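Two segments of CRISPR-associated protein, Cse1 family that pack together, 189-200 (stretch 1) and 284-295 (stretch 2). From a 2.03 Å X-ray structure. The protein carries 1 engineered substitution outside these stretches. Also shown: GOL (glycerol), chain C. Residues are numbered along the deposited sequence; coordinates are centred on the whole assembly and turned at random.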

# COMPACT_ATOMS: atom_id res chain seq x y z
N LYS A 189 -14.76 -24.41 13.93
CA LYS A 189 -14.03 -23.37 13.20
C LYS A 189 -12.62 -23.81 12.79
O LYS A 189 -12.09 -24.81 13.28
CB LYS A 189 -13.97 -22.12 14.11
CG LYS A 189 -13.15 -22.25 15.35
CD LYS A 189 -13.19 -20.93 16.12
CE LYS A 189 -12.49 -20.88 17.45
NZ LYS A 189 -12.41 -19.48 17.99
N ASP A 190 -12.04 -23.07 11.84
CA ASP A 190 -10.61 -23.20 11.49
C ASP A 190 -10.12 -21.76 11.24
O ASP A 190 -10.47 -21.18 10.21
CB ASP A 190 -10.36 -24.14 10.33
CG ASP A 190 -8.89 -24.25 9.90
OD1 ASP A 190 -8.01 -23.78 10.65
OD2 ASP A 190 -8.63 -24.73 8.77
N THR A 191 -9.38 -21.19 12.19
CA THR A 191 -8.97 -19.79 12.21
C THR A 191 -7.77 -19.48 11.33
O THR A 191 -6.67 -19.95 11.59
CB THR A 191 -8.71 -19.33 13.66
OG1 THR A 191 -9.92 -19.58 14.40
CG2 THR A 191 -8.43 -17.81 13.76
N PRO A 192 -7.93 -18.64 10.30
CA PRO A 192 -6.75 -18.30 9.47
C PRO A 192 -5.92 -17.16 10.04
O PRO A 192 -6.37 -16.40 10.89
CB PRO A 192 -7.40 -17.85 8.15
CG PRO A 192 -8.69 -17.20 8.59
CD PRO A 192 -9.15 -17.96 9.81
N ALA A 193 -4.76 -16.96 9.46
CA ALA A 193 -3.95 -15.76 9.67
C ALA A 193 -4.61 -14.64 8.84
O ALA A 193 -5.45 -14.90 7.96
CB ALA A 193 -2.48 -16.00 9.21
N ILE A 194 -4.14 -13.40 9.01
CA ILE A 194 -4.58 -12.31 8.13
C ILE A 194 -4.13 -12.60 6.69
O ILE A 194 -3.20 -13.38 6.49
CB ILE A 194 -4.09 -10.93 8.58
CG1 ILE A 194 -2.53 -10.84 8.52
CG2 ILE A 194 -4.63 -10.63 9.99
CD1 ILE A 194 -1.98 -9.52 8.99
N GLY A 195 -4.80 -12.01 5.70
CA GLY A 195 -4.39 -12.18 4.31
C GLY A 195 -2.98 -11.68 4.07
O GLY A 195 -2.46 -10.81 4.79
N TYR A 196 -2.35 -12.21 3.06
CA TYR A 196 -0.96 -11.86 2.76
C TYR A 196 -0.76 -10.36 2.42
O TYR A 196 0.19 -9.76 2.92
CB TYR A 196 -0.46 -12.72 1.64
CG TYR A 196 0.94 -12.34 1.18
CD1 TYR A 196 2.05 -12.79 1.85
CD2 TYR A 196 1.12 -11.44 0.15
CE1 TYR A 196 3.34 -12.46 1.43
CE2 TYR A 196 2.39 -11.04 -0.25
CZ TYR A 196 3.50 -11.63 0.33
OH TYR A 196 4.77 -11.24 -0.04
N LEU A 197 -1.68 -9.73 1.68
CA LEU A 197 -1.58 -8.30 1.39
C LEU A 197 -1.87 -7.46 2.63
O LEU A 197 -1.34 -6.35 2.73
CB LEU A 197 -2.46 -7.85 0.22
CG LEU A 197 -1.99 -8.20 -1.15
CD1 LEU A 197 -2.85 -7.50 -2.22
CD2 LEU A 197 -0.54 -7.77 -1.35
N ALA A 198 -2.69 -7.98 3.55
CA ALA A 198 -2.93 -7.31 4.84
C ALA A 198 -1.62 -7.34 5.72
O ALA A 198 -1.42 -6.48 6.56
CB ALA A 198 -4.10 -7.96 5.59
N TRP A 199 -0.78 -8.37 5.54
CA TRP A 199 0.47 -8.53 6.25
C TRP A 199 1.60 -7.69 5.68
O TRP A 199 2.39 -7.14 6.44
CB TRP A 199 0.88 -10.00 6.22
CG TRP A 199 2.14 -10.27 6.98
CD1 TRP A 199 2.35 -10.07 8.32
CD2 TRP A 199 3.35 -10.84 6.45
NE1 TRP A 199 3.62 -10.45 8.64
CE2 TRP A 199 4.28 -10.88 7.51
CE3 TRP A 199 3.75 -11.26 5.18
CZ2 TRP A 199 5.60 -11.31 7.33
CZ3 TRP A 199 5.07 -11.67 4.99
CH2 TRP A 199 5.97 -11.72 6.07
N ILE A 200 1.77 -7.65 4.38
CA ILE A 200 2.93 -6.92 3.81
C ILE A 200 2.65 -5.40 3.74
O ILE A 200 1.50 -4.94 3.67
CB ILE A 200 3.42 -7.43 2.43
CG1 ILE A 200 2.35 -7.31 1.32
CG2 ILE A 200 3.93 -8.86 2.52
CD1 ILE A 200 2.87 -7.19 -0.05
N CYS A 284 -14.29 -19.00 4.32
CA CYS A 284 -13.53 -19.93 5.16
C CYS A 284 -12.06 -19.72 4.97
O CYS A 284 -11.62 -19.07 4.01
CB CYS A 284 -13.91 -21.37 4.83
SG CYS A 284 -15.68 -21.71 4.96
N ALA A 285 -11.28 -20.34 5.85
CA ALA A 285 -9.83 -20.24 5.79
C ALA A 285 -9.24 -20.89 4.56
O ALA A 285 -9.71 -21.93 4.14
CB ALA A 285 -9.23 -20.89 7.02
N GLY A 286 -8.21 -20.30 4.01
CA GLY A 286 -7.51 -20.90 2.86
C GLY A 286 -6.02 -21.05 3.12
O GLY A 286 -5.56 -21.25 4.26
N ASP A 287 -5.25 -21.04 2.05
CA ASP A 287 -3.85 -21.33 2.13
C ASP A 287 -3.03 -20.21 2.71
O ASP A 287 -3.26 -19.04 2.47
CB ASP A 287 -3.28 -21.66 0.74
CG ASP A 287 -3.84 -22.90 0.08
OD1 ASP A 287 -4.13 -23.89 0.81
OD2 ASP A 287 -4.03 -22.87 -1.18
N GLU A 288 -1.99 -20.57 3.45
CA GLU A 288 -1.10 -19.59 4.06
C GLU A 288 0.19 -19.51 3.26
O GLU A 288 0.70 -20.54 2.83
CB GLU A 288 -0.76 -20.01 5.50
CG GLU A 288 -1.97 -20.27 6.41
CD GLU A 288 -2.83 -19.08 6.79
OE1 GLU A 288 -2.53 -17.97 6.30
OE2 GLU A 288 -3.78 -19.25 7.60
N VAL A 289 0.70 -18.30 3.03
CA VAL A 289 1.92 -18.09 2.29
C VAL A 289 3.11 -18.33 3.24
O VAL A 289 3.18 -17.74 4.32
CB VAL A 289 2.01 -16.66 1.68
CG1 VAL A 289 3.34 -16.46 0.98
CG2 VAL A 289 0.87 -16.38 0.72
N ASP A 290 4.05 -19.15 2.79
CA ASP A 290 5.34 -19.34 3.46
C ASP A 290 6.10 -18.00 3.37
O ASP A 290 6.45 -17.54 2.29
CB ASP A 290 6.09 -20.48 2.78
CG ASP A 290 7.42 -20.81 3.44
OD1 ASP A 290 8.18 -19.87 3.73
OD2 ASP A 290 7.71 -22.00 3.62
N ARG A 291 6.23 -17.34 4.51
CA ARG A 291 6.76 -15.97 4.60
C ARG A 291 8.24 -15.86 4.20
O ARG A 291 8.62 -14.86 3.57
CB ARG A 291 6.51 -15.39 6.00
CG ARG A 291 4.99 -15.24 6.28
CD ARG A 291 4.68 -14.82 7.71
NE ARG A 291 3.26 -14.45 7.84
CZ ARG A 291 2.72 -13.81 8.87
NH1 ARG A 291 3.47 -13.42 9.88
NH2 ARG A 291 1.43 -13.55 8.89
N ARG A 292 9.03 -16.95 4.42
CA ARG A 292 10.43 -16.99 3.99
C ARG A 292 10.51 -17.01 2.49
O ARG A 292 11.28 -16.25 1.90
CB ARG A 292 11.15 -18.24 4.57
CG ARG A 292 12.63 -18.36 4.22
CD ARG A 292 13.07 -19.74 3.74
NE ARG A 292 12.99 -19.92 2.28
CZ ARG A 292 12.07 -20.62 1.61
NH1 ARG A 292 11.08 -21.25 2.27
NH2 ARG A 292 12.12 -20.70 0.28
N ALA A 293 9.71 -17.89 1.84
CA ALA A 293 9.69 -17.95 0.38
C ALA A 293 9.13 -16.66 -0.24
O ALA A 293 9.59 -16.28 -1.30
CB ALA A 293 8.86 -19.15 -0.08
N ALA A 294 8.17 -15.95 0.42
CA ALA A 294 7.58 -14.71 -0.14
C ALA A 294 8.63 -13.62 -0.38
O ALA A 294 8.54 -12.87 -1.36
CB ALA A 294 6.49 -14.17 0.82
N ARG A 295 9.63 -13.54 0.51
CA ARG A 295 10.69 -12.55 0.42
C ARG A 295 11.48 -12.72 -0.89
O ARG A 295 11.81 -11.72 -1.55
CB ARG A 295 11.55 -12.61 1.68
CG ARG A 295 12.84 -11.90 1.56
CD ARG A 295 13.47 -11.67 2.91
NE ARG A 295 14.79 -11.10 2.73
CZ ARG A 295 15.91 -11.77 2.44
NH1 ARG A 295 15.89 -13.09 2.30
NH2 ARG A 295 17.05 -11.12 2.31
C1 GOL C . -0.18 -13.76 6.02
O1 GOL C . -0.41 -13.55 7.36
C2 GOL C . -0.28 -15.24 5.75
O2 GOL C . 0.98 -15.95 6.06
C3 GOL C . -0.47 -15.14 4.27
O3 GOL C . -0.71 -16.38 3.81
O HOH W 1 -12.25 -21.91 8.19
O HOH W 2 -4.25 -15.95 5.33

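Two segments far apart in sequence can be joined by very little direct polar bonding, and here a single direct hydrogen bond, small apolar contacts and one cation-pi stack do the work, with a water-bridged end and a glycerol lodged in the remaining gap. The area buried, 556 Å² over both sides, is modest.

At one end the loop of stretch 1 runs beside the strand residue A285. The CB of P192 lies 3.7 Å from the CB of A285, and A285 CB also sits 3.4 Å from D190 O; alanine is small enough to let the backbones come this close, with the CA atoms of P192 and A285 5.2 Å apart. Water 1 sits between D190 O (2.8 Å) and A285 N (3.0 Å), accepting from the latter.

The CA-to-CB bond of E288 points sideways to stretch 1, but the end of the side chain comes nearer, with chi1 and chi2 both m, so that A193 N donates to E288 OE2 at 3.1 Å and 176°, almost perfectly straight. Water 2 lies within hydrogen-bonding reach of E288 OE1 (2.8 Å) and I194 O (3.0 Å).

Further along, the buried Y196 uses its ring as an apolar surface: its CD1 is 3.9 Å from V289 CB and its CE1 3.6 Å from A294 CB, while its hydroxyl is satisfied elsewhere in the structure.

R291 covers W199. Its extended chain lays the guanidinium flat on the indole, with CZ 3.6 Å from the centroid of the W199 five-membered ring, while CD packs over the six-membered ring. W199 NE1 and R291 NH1, 3.2 Å apart, are both donors, so this proximity reflects stacking. Glycerol, probably from the crystallisation liquor, accepts from V289 N at O3 (2.5 Å) and from R291 NH2 at O1 (a very short 2.4 Å), while O1 donates to I194 O (2.9 Å), so it bridges the stretches.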